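Local coordinates for protein PrimPol AEP domain (PP-N190) (Cyanophage S-2L, PDB 6ZP9) that probably synthesises nucleic acid for its phage, as the archaeo-eukaryotic primase (AEP) domain of a primase-polymerase, at residues 113-118 against 177-182; 35-40 against 47-52; 89-94 against 150-155; 139-144 against 189-194. All blocks are in the same frame, centred on the assembly; numbering follows the deposited sequence.

How the interactions relate
Interactions 1 and 3 lie deeper, their centres about 10 and 11 Å from that of the chain and about half of their touching residues buried; interactions 2 and 4 lie farther out, at about 15 and 17 Å. Interactions 1 and 3 reach one sheet: interaction 1 pairs edge strand 177-179 with 114-117 through backbone bonds, while interaction 3 sets the loop after helix 135-149 against the chain leaving strand 85-90 by aromatic packing, carboxylates and water. Interaction 2 is the other sheet's edge hairpin, across the chain's centre from interactions 1 and 4. Interaction 4 joins two helices around an arginine and touches interaction 3: Gln142 probably hydrogen-bonds to the backbone of Phe89 and Asn155.

Interaction 1 of 4, residues 113-118 against 177-182; sequences SFQLRT and QIFNAT
Gln115 meets Phe179 and Asn180 with successive parts of one side chain. Its CB lies over one face of the Phe179 ring, 3.9 Å from the ring centroid, in a CH-pi contact. CG stands anti to the carbonyl carbon (chi1 -60°), the chain runs on extended to CD, and the amide is turned so that OE1 accepts from Asn180 ND2 at 2.9 Å. That bond is nearly straight (175°) and the two amides are nearly coplanar. At the tip, NE2 turns to His125 ND1 and Val101 O, so a glutamine, with acceptor and donor on one flat group, suits this buried position. The opposite face of Phe179 carries the Arg117 guanidinium, which in the conformer described here (a second is modelled) stacks flat as a cation-pi pair, CZ 3.8 Å from the centroid. On the other face of the sheet, Leu116 CD1 packs on Ile178 CG1 at 3.9 Å, apolar side chains suited to facing helix 16-25. Backbone bonds tie Gln115 to Phe179 both ways, and Arg117 to Gln177 likewise. Strand 177-179 is outermost in an antiparallel sheet, paired with 114-117, whose far side carries a classic beta bulge, Ser113 and Phe114 facing Tyr126.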
loop_
_atom_site.group_PDB
_atom_site.type_symbol
_atom_site.label_atom_id
_atom_site.label_comp_id
_atom_site.label_asym_id
_atom_site.label_seq_id
_atom_site.Cartn_x
_atom_site.Cartn_y
_atom_site.Cartn_z
ATOM N N SER A 113 -7.320 -0.539 9.488
ATOM C CA SER A 113 -6.850 -1.847 9.936
ATOM C C SER A 113 -5.388 -1.786 10.354
ATOM O O SER A 113 -4.988 -2.421 11.338
ATOM C CB SER A 113 -7.038 -2.882 8.830
ATOM O OG SER A 113 -8.406 -3.023 8.491
ATOM N N PHE A 114 -4.566 -1.058 9.590
ATOM C CA PHE A 114 -3.183 -0.790 9.969
ATOM C C PHE A 114 -2.695 0.426 9.200
ATOM O O PHE A 114 -3.336 0.892 8.258
ATOM C CB PHE A 114 -2.263 -1.991 9.724
ATOM C CG PHE A 114 -2.023 -2.316 8.270
ATOM C CD1 PHE A 114 -2.913 -3.107 7.572
ATOM C CD2 PHE A 114 -0.874 -1.892 7.628
ATOM C CE1 PHE A 114 -2.686 -3.448 6.255
ATOM C CE2 PHE A 114 -0.632 -2.230 6.298
ATOM C CZ PHE A 114 -1.549 -3.015 5.610
ATOM N N GLN A 115 -1.559 0.947 9.637
ATOM C CA GLN A 115 -0.934 2.100 9.015
ATOM C C GLN A 115 0.516 1.763 8.717
ATOM O O GLN A 115 1.064 0.780 9.221
ATOM C CB GLN A 115 -1.051 3.349 9.912
ATOM C CG GLN A 115 -2.505 3.718 10.191
ATOM C CD GLN A 115 -2.655 4.918 11.088
ATOM O OE1 GLN A 115 -2.352 4.851 12.285
ATOM N NE2 GLN A 115 -3.153 6.024 10.529
ATOM N N LEU A 116 1.132 2.577 7.867
ATOM C CA LEU A 116 2.493 2.313 7.434
ATOM C C LEU A 116 3.276 3.616 7.393
ATOM O O LEU A 116 2.830 4.596 6.784
ATOM C CB LEU A 116 2.515 1.635 6.062
ATOM C CG LEU A 116 3.901 1.130 5.650
ATOM C CD1 LEU A 116 3.803 -0.266 5.069
ATOM C CD2 LEU A 116 4.510 2.085 4.642
ATOM N N ARG A 117 4.420 3.607 8.050
ATOM C CA ARG A 117 5.351 4.725 7.981
ATOM C C ARG A 117 6.328 4.440 6.848
ATOM O O ARG A 117 7.013 3.420 6.871
ATOM C CB ARG A 117 6.087 4.876 9.343
ATOM C CG ARG A 117 6.711 6.231 9.635
ATOM C CD ARG A 117 6.267 6.765 11.003
ATOM N NE ARG A 117 6.221 5.712 12.013
ATOM C CZ ARG A 117 5.404 5.696 13.068
ATOM N NH1 ARG A 117 5.444 4.673 13.919
ATOM N NH2 ARG A 117 4.556 6.697 13.285
ATOM N N THR A 118 6.403 5.298 5.862
ATOM C CA THR A 118 7.201 5.007 4.675
ATOM C C THR A 118 8.650 5.439 4.795
ATOM O O THR A 118 9.497 4.903 4.074
ATOM C CB THR A 118 6.627 5.704 3.442
ATOM O OG1 THR A 118 6.740 7.123 3.616
ATOM C CG2 THR A 118 5.168 5.318 3.228
ATOM N N GLN A 177 7.831 0.897 8.095
ATOM C CA GLN A 177 7.389 0.149 9.264
ATOM C C GLN A 177 5.866 0.154 9.367
ATOM O O GLN A 177 5.236 1.215 9.262
ATOM C CB GLN A 177 7.991 0.746 10.544
ATOM C CG GLN A 177 7.450 0.150 11.828
ATOM C CD GLN A 177 8.218 -1.076 12.265
ATOM O OE1 GLN A 177 9.196 -1.467 11.628
ATOM N NE2 GLN A 177 7.778 -1.695 13.357
ATOM N N ILE A 178 5.282 -1.024 9.598
ATOM C CA ILE A 178 3.857 -1.128 9.896
ATOM C C ILE A 178 3.625 -0.744 11.351
ATOM O O ILE A 178 4.422 -1.088 12.232
ATOM C CB ILE A 178 3.351 -2.545 9.588
ATOM C CG1 ILE A 178 3.249 -2.694 8.074
ATOM C CG2 ILE A 178 1.993 -2.813 10.257
ATOM C CD1 ILE A 178 2.960 -4.062 7.634
ATOM N N PHE A 179 2.545 -0.005 11.609
ATOM C CA PHE A 179 2.215 0.361 12.976
ATOM C C PHE A 179 0.702 0.521 13.108
ATOM O O PHE A 179 -0.027 0.593 12.119
ATOM C CB PHE A 179 2.972 1.628 13.406
ATOM C CG PHE A 179 2.497 2.890 12.729
ATOM C CD1 PHE A 179 2.861 3.176 11.417
ATOM C CD2 PHE A 179 1.689 3.798 13.416
ATOM C CE1 PHE A 179 2.426 4.345 10.790
ATOM C CE2 PHE A 179 1.250 4.974 12.804
ATOM C CZ PHE A 179 1.620 5.250 11.488
ATOM N N ASN A 180 0.232 0.532 14.358
ATOM C CA ASN A 180 -1.191 0.673 14.684
ATOM C C ASN A 180 -2.055 -0.407 14.028
ATOM O O ASN A 180 -3.202 -0.155 13.639
ATOM C CB ASN A 180 -1.704 2.072 14.324
ATOM C CG ASN A 180 -1.259 3.128 15.316
ATOM O OD1 ASN A 180 -0.849 2.811 16.442
ATOM N ND2 ASN A 180 -1.363 4.391 14.922
ATOM N N ALA A 181 -1.521 -1.622 13.913
ATOM C CA ALA A 181 -2.343 -2.735 13.458
ATOM C C ALA A 181 -3.376 -3.093 14.525
ATOM O O ALA A 181 -3.079 -3.125 15.719
ATOM C CB ALA A 181 -1.482 -3.951 13.122
ATOM N N THR A 182 -4.610 -3.324 14.090
ATOM C CA THR A 182 -5.694 -3.628 15.011
ATOM C C THR A 182 -6.249 -5.024 14.828
ATOM O O THR A 182 -6.941 -5.515 15.721
ATOM C CB THR A 182 -6.851 -2.632 14.838
ATOM O OG1 THR A 182 -7.458 -2.847 13.562
ATOM C CG2 THR A 182 -6.357 -1.204 14.898
#

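Interaction 2 of 4, residues 35-40 against 47-52; sequences YRAIWP and KAWTTP
Tyr35 and Thr51 stand side by side on one face of the sheet and point the same way, the methyl CG2 of Thr51 lying near the plane of the tyrosine ring at its edge, 3.8 Å from Tyr35 CD2. The ring continues past the threonine toward Ala61 of helix 55-64, and its hydroxyl bonds to Ser68 OG. On the same face Ala37 CB meets Trp49 CB at 3.9 Å; the small alanine leaves room beside it for the bulky indole. With Trp49 CG anti to the carbonyl carbon (chi1 -57°), the indole leads off toward Phe66 and the helix. These pairs belong to a beta hairpin, whose strand 49-52 is the outermost of a four-strand antiparallel sheet, with 34-38 next to it. Tyr35 with Thr51 and Ala37 with Trp49 are hydrogen-bonded pairs, and Arg36 with Thr50 the non-hydrogen-bonded pair between them. On the other face the Arg36 chain runs extended from CG to NE beside Thr50, in the same direction, with NH2 3.8 Å from Thr50 CG2. This long stem carries the guanidinium to Ala48, two residues before the directly paired Thr50, where the small methyl leaves room for the flat group to lie over it, CB being 3.6 Å from Arg36 CZ.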
loop_
_atom_site.group_PDB
_atom_site.type_symbol
_atom_site.label_atom_id
_atom_site.label_comp_id
_atom_site.label_asym_id
_atom_site.label_seq_id
_atom_site.Cartn_x
_atom_site.Cartn_y
_atom_site.Cartn_z
ATOM N N TYR A 35 6.033 -7.642 -7.105
ATOM C CA TYR A 35 6.992 -6.661 -6.625
ATOM C C TYR A 35 7.295 -5.659 -7.730
ATOM O O TYR A 35 7.400 -6.028 -8.905
ATOM C CB TYR A 35 8.272 -7.373 -6.193
ATOM C CG TYR A 35 9.392 -6.515 -5.663
ATOM C CD1 TYR A 35 9.231 -5.751 -4.508
ATOM C CD2 TYR A 35 10.645 -6.510 -6.287
ATOM C CE1 TYR A 35 10.273 -4.978 -4.004
ATOM C CE2 TYR A 35 11.694 -5.738 -5.789
ATOM C CZ TYR A 35 11.503 -4.979 -4.646
ATOM O OH TYR A 35 12.535 -4.216 -4.131
ATOM N N ARG A 36 7.416 -4.387 -7.359
ATOM C CA ARG A 36 7.867 -3.356 -8.288
ATOM C C ARG A 36 9.003 -2.598 -7.625
ATOM O O ARG A 36 8.838 -2.066 -6.525
ATOM C CB ARG A 36 6.737 -2.395 -8.690
ATOM C CG ARG A 36 7.098 -1.535 -9.910
ATOM C CD ARG A 36 5.903 -0.811 -10.531
ATOM N NE ARG A 36 6.296 0.459 -11.147
ATOM C CZ ARG A 36 6.401 0.681 -12.456
ATOM N NH1 ARG A 36 6.785 1.876 -12.889
ATOM N NH2 ARG A 36 6.119 -0.278 -13.329
ATOM N N ALA A 37 10.162 -2.581 -8.266
ATOM C CA ALA A 37 11.298 -1.799 -7.799
ATOM C C ALA A 37 11.385 -0.551 -8.673
ATOM O O ALA A 37 11.462 -0.657 -9.903
ATOM C CB ALA A 37 12.587 -2.621 -7.864
ATOM N N ILE A 38 11.342 0.622 -8.048
ATOM C CA ILE A 38 11.323 1.892 -8.767
ATOM C C ILE A 38 12.559 2.690 -8.379
ATOM O O ILE A 38 12.867 2.824 -7.189
ATOM C CB ILE A 38 10.047 2.701 -8.476
ATOM C CG1 ILE A 38 8.807 1.834 -8.722
ATOM C CG2 ILE A 38 10.016 3.961 -9.337
ATOM C CD1 ILE A 38 7.514 2.570 -8.509
ATOM N N TRP A 39 13.261 3.220 -9.384
ATOM C CA TRP A 39 14.472 3.987 -9.124
ATOM C C TRP A 39 14.122 5.347 -8.513
ATOM O O TRP A 39 13.195 6.020 -8.975
ATOM C CB TRP A 39 15.256 4.170 -10.423
ATOM C CG TRP A 39 16.628 4.697 -10.208
ATOM C CD1 TRP A 39 17.099 5.937 -10.554
ATOM C CD2 TRP A 39 17.717 4.008 -9.587
ATOM N NE1 TRP A 39 18.423 6.059 -10.180
ATOM C CE2 TRP A 39 18.823 4.887 -9.589
ATOM C CE3 TRP A 39 17.865 2.736 -9.031
ATOM C CZ2 TRP A 39 20.059 4.531 -9.050
ATOM C CZ3 TRP A 39 19.099 2.383 -8.499
ATOM C CH2 TRP A 39 20.181 3.279 -8.517
ATOM N N PRO A 40 14.839 5.780 -7.473
ATOM C CA PRO A 40 14.414 6.986 -6.750
ATOM C C PRO A 40 14.551 8.275 -7.538
ATOM O O PRO A 40 13.859 9.242 -7.203
ATOM C CB PRO A 40 15.330 7.004 -5.517
ATOM C CG PRO A 40 15.812 5.620 -5.376
ATOM C CD PRO A 40 15.913 5.066 -6.762
ATOM N N LYS A 47 14.755 1.909 -15.686
ATOM C CA LYS A 47 13.551 1.103 -15.839
ATOM C C LYS A 47 13.161 0.415 -14.527
ATOM O O LYS A 47 13.998 -0.171 -13.835
ATOM C CB LYS A 47 13.769 0.058 -16.928
ATOM C CG LYS A 47 12.536 -0.730 -17.299
ATOM C CD LYS A 47 12.872 -1.738 -18.381
ATOM C CE LYS A 47 11.619 -2.312 -18.996
ATOM N NZ LYS A 47 11.978 -3.344 -19.999
ATOM N N ALA A 48 11.874 0.474 -14.192
ATOM C CA ALA A 48 11.380 -0.235 -13.017
ATOM C C ALA A 48 11.437 -1.744 -13.237
ATOM O O ALA A 48 11.304 -2.234 -14.360
ATOM C CB ALA A 48 9.941 0.184 -12.699
ATOM N N TRP A 49 11.645 -2.489 -12.150
ATOM C CA TRP A 49 11.534 -3.945 -12.190
ATOM C C TRP A 49 10.108 -4.348 -11.864
ATOM O O TRP A 49 9.510 -3.819 -10.926
ATOM C CB TRP A 49 12.450 -4.621 -11.174
ATOM C CG TRP A 49 13.900 -4.323 -11.258
ATOM C CD1 TRP A 49 14.527 -3.419 -12.069
ATOM C CD2 TRP A 49 14.923 -4.942 -10.479
ATOM N NE1 TRP A 49 15.887 -3.441 -11.843
ATOM C CE2 TRP A 49 16.152 -4.370 -10.868
ATOM C CE3 TRP A 49 14.919 -5.936 -9.489
ATOM C CZ2 TRP A 49 17.364 -4.755 -10.300
ATOM C CZ3 TRP A 49 16.124 -6.312 -8.921
ATOM C CH2 TRP A 49 17.330 -5.724 -9.331
ATOM N N THR A 50 9.576 -5.300 -12.620
ATOM C CA THR A 50 8.266 -5.874 -12.337
ATOM C C THR A 50 8.451 -7.384 -12.306
ATOM O O THR A 50 8.766 -8.002 -13.329
ATOM C CB THR A 50 7.236 -5.462 -13.377
ATOM O OG1 THR A 50 7.764 -5.729 -14.673
ATOM C CG2 THR A 50 6.947 -3.985 -13.277
ATOM N N THR A 51 8.251 -7.990 -11.145
ATOM C CA THR A 51 8.746 -9.340 -10.937
ATOM C C THR A 51 8.013 -9.952 -9.748
ATOM O O THR A 51 7.419 -9.226 -8.943
ATOM C CB THR A 51 10.262 -9.312 -10.702
ATOM O OG1 THR A 51 10.800 -10.633 -10.792
ATOM C CG2 THR A 51 10.579 -8.712 -9.346
ATOM N N PRO A 52 8.003 -11.283 -9.628
ATOM C CA PRO A 52 7.484 -11.898 -8.400
ATOM C C PRO A 52 8.279 -11.448 -7.180
ATOM O O PRO A 52 9.484 -11.182 -7.245
ATOM C CB PRO A 52 7.658 -13.398 -8.655
ATOM C CG PRO A 52 7.623 -13.531 -10.168
ATOM C CD PRO A 52 8.286 -12.287 -10.678
#

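Interaction 3 of 4, residues 89-94 against 150-155; sequences FGEWDD and GFDTTN
Phe151 wedges its ring between the backbone at Gly90-Glu91 and the indole of Trp92, and this is the tightly packed part of the contact. One face covers Gly90, whose CA lies 3.7 Å from Phe151 CD2; a glycine suits the spot because a CB here would collide with the ring. The rim atom CE1 points into the face of Trp92, a T-shaped pair with the six-membered ring, centroids 4.6 Å apart and planes at 67°. Trp92 NE1 is engaged by Ala149 O at the end of helix 135-149, and Asp152 N bonds to Glu91 O at 2.8 Å.

The other side is polar and wet. Asn155 ND2 donates to the anti lone pair of Glu91 OE2 at 2.9 Å, and one water joins Glu91 N, Asp152 O and Asn155 ND2. Asp152 OD1 receives the backbone N of Thr154, an Asx turn, which limits how the carboxylate can rotate. Asp93 OD1, salt-bridged to Lys121, stands 4.0 Å from Asp152 OD2. Glu91 OE2 also lies 4.1 Å from Asp152 OD2, and Glu91 OE1 has a weak hydrogen bond to His124 NE2. Glu91-x-Asp93 fits the acidic first motif of AEP enzymes, Ser122-x-His124 the S-x-H motif and Asp152 the third, acidic motif; the cluster is consistent with a divalent metal site, with water joining Asp93 and Asp152 in this structure.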
loop_
_atom_site.group_PDB
_atom_site.type_symbol
_atom_site.label_atom_id
_atom_site.label_comp_id
_atom_site.label_asym_id
_atom_site.label_seq_id
_atom_site.Cartn_x
_atom_site.Cartn_y
_atom_site.Cartn_z
ATOM N N PHE A 89 -7.209 1.903 0.549
ATOM C CA PHE A 89 -6.014 2.507 1.128
ATOM C C PHE A 89 -5.802 3.887 0.526
ATOM O O PHE A 89 -6.283 4.182 -0.575
ATOM C CB PHE A 89 -4.781 1.627 0.887
ATOM C CG PHE A 89 -4.627 1.178 -0.547
ATOM C CD1 PHE A 89 -5.224 0.001 -0.984
ATOM C CD2 PHE A 89 -3.900 1.932 -1.451
ATOM C CE1 PHE A 89 -5.102 -0.414 -2.296
ATOM C CE2 PHE A 89 -3.767 1.522 -2.763
ATOM C CZ PHE A 89 -4.368 0.342 -3.189
ATOM N N GLY A 90 -5.060 4.726 1.246
ATOM C CA GLY A 90 -4.749 6.034 0.696
ATOM C C GLY A 90 -3.747 6.786 1.543
ATOM O O GLY A 90 -3.271 6.300 2.573
ATOM N N GLU A 91 -3.437 7.994 1.090
ATOM C CA GLU A 91 -2.446 8.829 1.749
ATOM C C GLU A 91 -2.747 10.282 1.428
ATOM O O GLU A 91 -3.260 10.593 0.351
ATOM C CB GLU A 91 -1.021 8.485 1.279
ATOM C CG GLU A 91 -0.844 8.662 -0.232
ATOM C CD GLU A 91 0.563 8.358 -0.742
ATOM O OE1 GLU A 91 1.556 8.646 -0.038
ATOM O OE2 GLU A 91 0.683 7.831 -1.867
ATOM N N TRP A 92 -2.412 11.172 2.359
ATOM C CA TRP A 92 -2.408 12.595 2.050
ATOM C C TRP A 92 -1.114 12.966 1.337
ATOM O O TRP A 92 -0.051 12.403 1.604
ATOM C CB TRP A 92 -2.590 13.429 3.316
ATOM C CG TRP A 92 -4.041 13.458 3.739
ATOM C CD1 TRP A 92 -5.060 14.162 3.146
ATOM C CD2 TRP A 92 -4.642 12.723 4.815
ATOM N NE1 TRP A 92 -6.248 13.915 3.793
ATOM C CE2 TRP A 92 -6.023 13.036 4.819
ATOM C CE3 TRP A 92 -4.148 11.831 5.780
ATOM C CZ2 TRP A 92 -6.911 12.496 5.750
ATOM C CZ3 TRP A 92 -5.037 11.293 6.702
ATOM C CH2 TRP A 92 -6.405 11.628 6.678
ATOM N N ASP A 93 -1.219 13.903 0.397
ATOM C CA ASP A 93 -0.045 14.331 -0.360
ATOM C C ASP A 93 0.981 15.017 0.529
ATOM O O ASP A 93 2.176 15.010 0.212
ATOM C CB ASP A 93 -0.462 15.268 -1.502
ATOM C CG ASP A 93 0.419 15.124 -2.724
ATOM O OD1 ASP A 93 1.361 14.311 -2.690
ATOM O OD2 ASP A 93 0.181 15.851 -3.718
ATOM N N ASP A 94 0.546 15.661 1.626
ATOM C CA ASP A 94 1.428 16.411 2.515
ATOM C C ASP A 94 0.686 16.661 3.824
ATOM O O ASP A 94 -0.454 16.218 4.010
ATOM C CB ASP A 94 1.896 17.719 1.870
ATOM C CG ASP A 94 0.747 18.616 1.421
ATOM O OD1 ASP A 94 -0.296 18.716 2.110
ATOM O OD2 ASP A 94 0.898 19.248 0.357
ATOM N N GLY A 150 -9.925 13.515 1.198
ATOM C CA GLY A 150 -9.016 14.384 0.472
ATOM C C GLY A 150 -7.637 13.775 0.289
ATOM O O GLY A 150 -6.625 14.493 0.353
ATOM N N PHE A 151 -7.573 12.467 0.059
ATOM C CA PHE A 151 -6.313 11.809 -0.219
ATOM C C PHE A 151 -5.765 12.228 -1.588
ATOM O O PHE A 151 -6.458 12.811 -2.429
ATOM C CB PHE A 151 -6.499 10.293 -0.192
ATOM C CG PHE A 151 -6.584 9.705 1.187
ATOM C CD1 PHE A 151 -5.926 10.296 2.258
ATOM C CD2 PHE A 151 -7.310 8.540 1.410
ATOM C CE1 PHE A 151 -5.986 9.745 3.530
ATOM C CE2 PHE A 151 -7.388 7.981 2.681
ATOM C CZ PHE A 151 -6.717 8.578 3.743
ATOM N N ASP A 152 -4.496 11.904 -1.804
ATOM C CA ASP A 152 -3.876 11.898 -3.128
ATOM C C ASP A 152 -4.713 11.083 -4.116
ATOM O O ASP A 152 -4.887 9.874 -3.945
ATOM C CB ASP A 152 -2.468 11.310 -2.975
ATOM C CG ASP A 152 -1.680 11.270 -4.263
ATOM O OD1 ASP A 152 -2.253 11.421 -5.366
ATOM O OD2 ASP A 152 -0.454 11.054 -4.157
ATOM N N THR A 153 -5.226 11.746 -5.163
ATOM C CA THR A 153 -6.154 11.103 -6.097
ATOM C C THR A 153 -5.467 10.199 -7.113
ATOM O O THR A 153 -6.160 9.540 -7.896
ATOM C CB THR A 153 -6.981 12.154 -6.848
ATOM O OG1 THR A 153 -6.137 12.856 -7.767
ATOM C CG2 THR A 153 -7.590 13.147 -5.882
ATOM N N THR A 154 -4.133 10.155 -7.116
ATOM C CA THR A 154 -3.397 9.280 -8.025
ATOM C C THR A 154 -3.665 7.806 -7.739
ATOM O O THR A 154 -3.734 6.989 -8.666
ATOM C CB THR A 154 -1.899 9.567 -7.906
ATOM O OG1 THR A 154 -1.607 10.843 -8.486
ATOM C CG2 THR A 154 -1.071 8.493 -8.604
ATOM N N ASN A 155 -3.816 7.443 -6.463
ATOM C CA ASN A 155 -3.857 6.037 -6.039
ATOM C C ASN A 155 -5.270 5.458 -6.166
ATOM O O ASN A 155 -5.886 5.039 -5.187
ATOM C CB ASN A 155 -3.350 5.911 -4.602
ATOM C CG ASN A 155 -1.982 6.534 -4.398
ATOM O OD1 ASN A 155 -1.082 6.395 -5.229
ATOM N ND2 ASN A 155 -1.821 7.226 -3.276
HETATM O O HOH W 1 -6.077 6.139 -2.291
HETATM O O HOH W 2 -4.402 8.155 -1.919
HETATM O O HOH W 3 -3.808 14.853 -0.481
HETATM O O HOH W 4 1.355 11.612 -2.418
#

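Interaction 4 of 4, residues 139-144 against 189-194; sequences TELQAR and GQMLQV
With CG anti to the backbone N (chi1 -165°) and chi2 at 54°, Leu192 sets its CD1 over the centre of one face of the Arg144 guanidinium, 3.5 Å from CZ. Arg144 comes to meet it on a chain that is extended from CG to NE. The guanidinium is held in its plane by Glu140, one turn earlier: OE2 takes NE at 2.7 Å and NH2 at 3.1 Å, a side-on salt bridge gripping a single oxygen. NH1 bonds to Leu195 O, just past the end of helix 188-194, so the arginine ties its own helix to the chain end, and its broad flat face suits the apolar leucine tip. Closer to the interior, Leu141 CD2 bears on the second helix at Met191-Leu192, 3.6 Å from Leu192 N and 3.9 Å from Met191 CG. Branched leucine tips can span the gap between helices whose short axes stay 10.0 Å apart at their closest and cross at 35°. The flexible thioether of Met191 bends away toward Trp127, Phe129 and Tyr186. Helix 135-149 and helix 188-194 lie together beside strands 85-90 and 123-129, Ile88 and Phe129 each touching both Leu141 and Met191.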
loop_
_atom_site.group_PDB
_atom_site.type_symbol
_atom_site.label_atom_id
_atom_site.label_comp_id
_atom_site.label_asym_id
_atom_site.label_seq_id
_atom_site.Cartn_x
_atom_site.Cartn_y
_atom_site.Cartn_z
ATOM N N THR A 139 -13.336 -0.297 -6.941
ATOM C CA THR A 139 -13.029 0.985 -7.568
ATOM C C THR A 139 -13.907 2.087 -6.997
ATOM O O THR A 139 -13.431 3.200 -6.733
ATOM C CB THR A 139 -13.204 0.893 -9.091
ATOM O OG1 THR A 139 -12.283 -0.064 -9.635
ATOM C CG2 THR A 139 -12.963 2.243 -9.749
ATOM N N GLU A 140 -15.185 1.778 -6.763
ATOM C CA GLU A 140 -16.104 2.763 -6.206
ATOM C C GLU A 140 -15.760 3.092 -4.758
ATOM O O GLU A 140 -15.751 4.266 -4.374
ATOM C CB GLU A 140 -17.542 2.260 -6.316
ATOM C CG GLU A 140 -18.576 3.193 -5.676
ATOM C CD GLU A 140 -18.788 4.489 -6.456
ATOM O OE1 GLU A 140 -18.204 4.635 -7.557
ATOM O OE2 GLU A 140 -19.551 5.359 -5.971
ATOM N N LEU A 141 -15.461 2.071 -3.948
ATOM C CA LEU A 141 -15.064 2.307 -2.562
ATOM C C LEU A 141 -13.804 3.155 -2.484
ATOM O O LEU A 141 -13.710 4.069 -1.654
ATOM C CB LEU A 141 -14.833 0.977 -1.845
ATOM C CG LEU A 141 -16.060 0.140 -1.490
ATOM C CD1 LEU A 141 -15.656 -1.268 -1.061
ATOM C CD2 LEU A 141 -16.890 0.819 -0.411
ATOM N N GLN A 142 -12.814 2.852 -3.329
ATOM C CA GLN A 142 -11.548 3.575 -3.278
ATOM C C GLN A 142 -11.740 5.027 -3.689
ATOM O O GLN A 142 -11.152 5.935 -3.085
ATOM C CB GLN A 142 -10.517 2.877 -4.174
ATOM C CG GLN A 142 -9.118 3.498 -4.185
ATOM C CD GLN A 142 -8.220 2.966 -3.077
ATOM O OE1 GLN A 142 -8.689 2.506 -2.045
ATOM N NE2 GLN A 142 -6.914 3.024 -3.302
ATOM N N ALA A 143 -12.580 5.268 -4.696
ATOM C CA ALA A 143 -12.853 6.634 -5.123
ATOM C C ALA A 143 -13.565 7.415 -4.029
ATOM O O ALA A 143 -13.244 8.585 -3.780
ATOM C CB ALA A 143 -13.680 6.627 -6.408
ATOM N N ARG A 144 -14.528 6.784 -3.360
ATOM C CA ARG A 144 -15.228 7.460 -2.275
ATOM C C ARG A 144 -14.296 7.750 -1.109
ATOM O O ARG A 144 -14.408 8.804 -0.464
ATOM C CB ARG A 144 -16.411 6.619 -1.813
ATOM C CG ARG A 144 -17.486 6.492 -2.866
ATOM C CD ARG A 144 -18.727 5.892 -2.253
ATOM N NE ARG A 144 -19.747 5.585 -3.247
ATOM C CZ ARG A 144 -21.021 5.341 -2.952
ATOM N NH1 ARG A 144 -21.424 5.380 -1.684
ATOM N NH2 ARG A 144 -21.889 5.057 -3.922
ATOM N N GLY A 189 -19.882 -3.839 2.076
ATOM C CA GLY A 189 -21.198 -3.227 2.045
ATOM C C GLY A 189 -21.372 -2.196 3.142
ATOM O O GLY A 189 -21.921 -1.118 2.910
ATOM N N GLN A 190 -20.911 -2.513 4.351
ATOM C CA GLN A 190 -20.932 -1.530 5.425
ATOM C C GLN A 190 -20.070 -0.329 5.069
ATOM O O GLN A 190 -20.438 0.813 5.346
ATOM C CB GLN A 190 -20.457 -2.166 6.736
ATOM C CG GLN A 190 -21.333 -3.316 7.202
ATOM C CD GLN A 190 -21.046 -3.733 8.631
ATOM O OE1 GLN A 190 -19.956 -4.217 8.943
ATOM N NE2 GLN A 190 -22.023 -3.538 9.512
ATOM N N MET A 191 -18.922 -0.572 4.436
ATOM C CA MET A 191 -18.033 0.522 4.064
ATOM C C MET A 191 -18.687 1.428 3.029
ATOM O O MET A 191 -18.504 2.653 3.054
ATOM C CB MET A 191 -16.705 -0.043 3.543
ATOM C CG MET A 191 -15.647 1.005 3.283
ATOM S SD MET A 191 -15.067 1.769 4.815
ATOM C CE MET A 191 -13.861 0.543 5.330
ATOM N N LEU A 192 -19.472 0.845 2.121
ATOM C CA LEU A 192 -20.160 1.651 1.120
ATOM C C LEU A 192 -21.154 2.614 1.762
ATOM O O LEU A 192 -21.390 3.701 1.230
ATOM C CB LEU A 192 -20.860 0.736 0.117
ATOM C CG LEU A 192 -21.326 1.364 -1.196
ATOM C CD1 LEU A 192 -20.171 2.076 -1.905
ATOM C CD2 LEU A 192 -21.920 0.296 -2.088
ATOM N N GLN A 193 -21.729 2.248 2.910
ATOM C CA GLN A 193 -22.684 3.124 3.583
ATOM C C GLN A 193 -22.006 4.283 4.301
ATOM O O GLN A 193 -22.547 5.390 4.327
ATOM C CB GLN A 193 -23.509 2.330 4.582
ATOM C CG GLN A 193 -24.319 1.222 3.966
ATOM C CD GLN A 193 -25.369 0.735 4.911
ATOM O OE1 GLN A 193 -26.479 1.276 4.947
ATOM N NE2 GLN A 193 -25.025 -0.264 5.719
ATOM N N VAL A 194 -20.834 4.052 4.901
ATOM C CA VAL A 194 -20.154 5.114 5.637
ATOM C C VAL A 194 -19.378 6.060 4.722
ATOM O O VAL A 194 -19.140 7.210 5.100
ATOM C CB VAL A 194 -19.237 4.506 6.713
ATOM C CG1 VAL A 194 -19.953 3.381 7.417
ATOM C CG2 VAL A 194 -17.945 4.002 6.107
#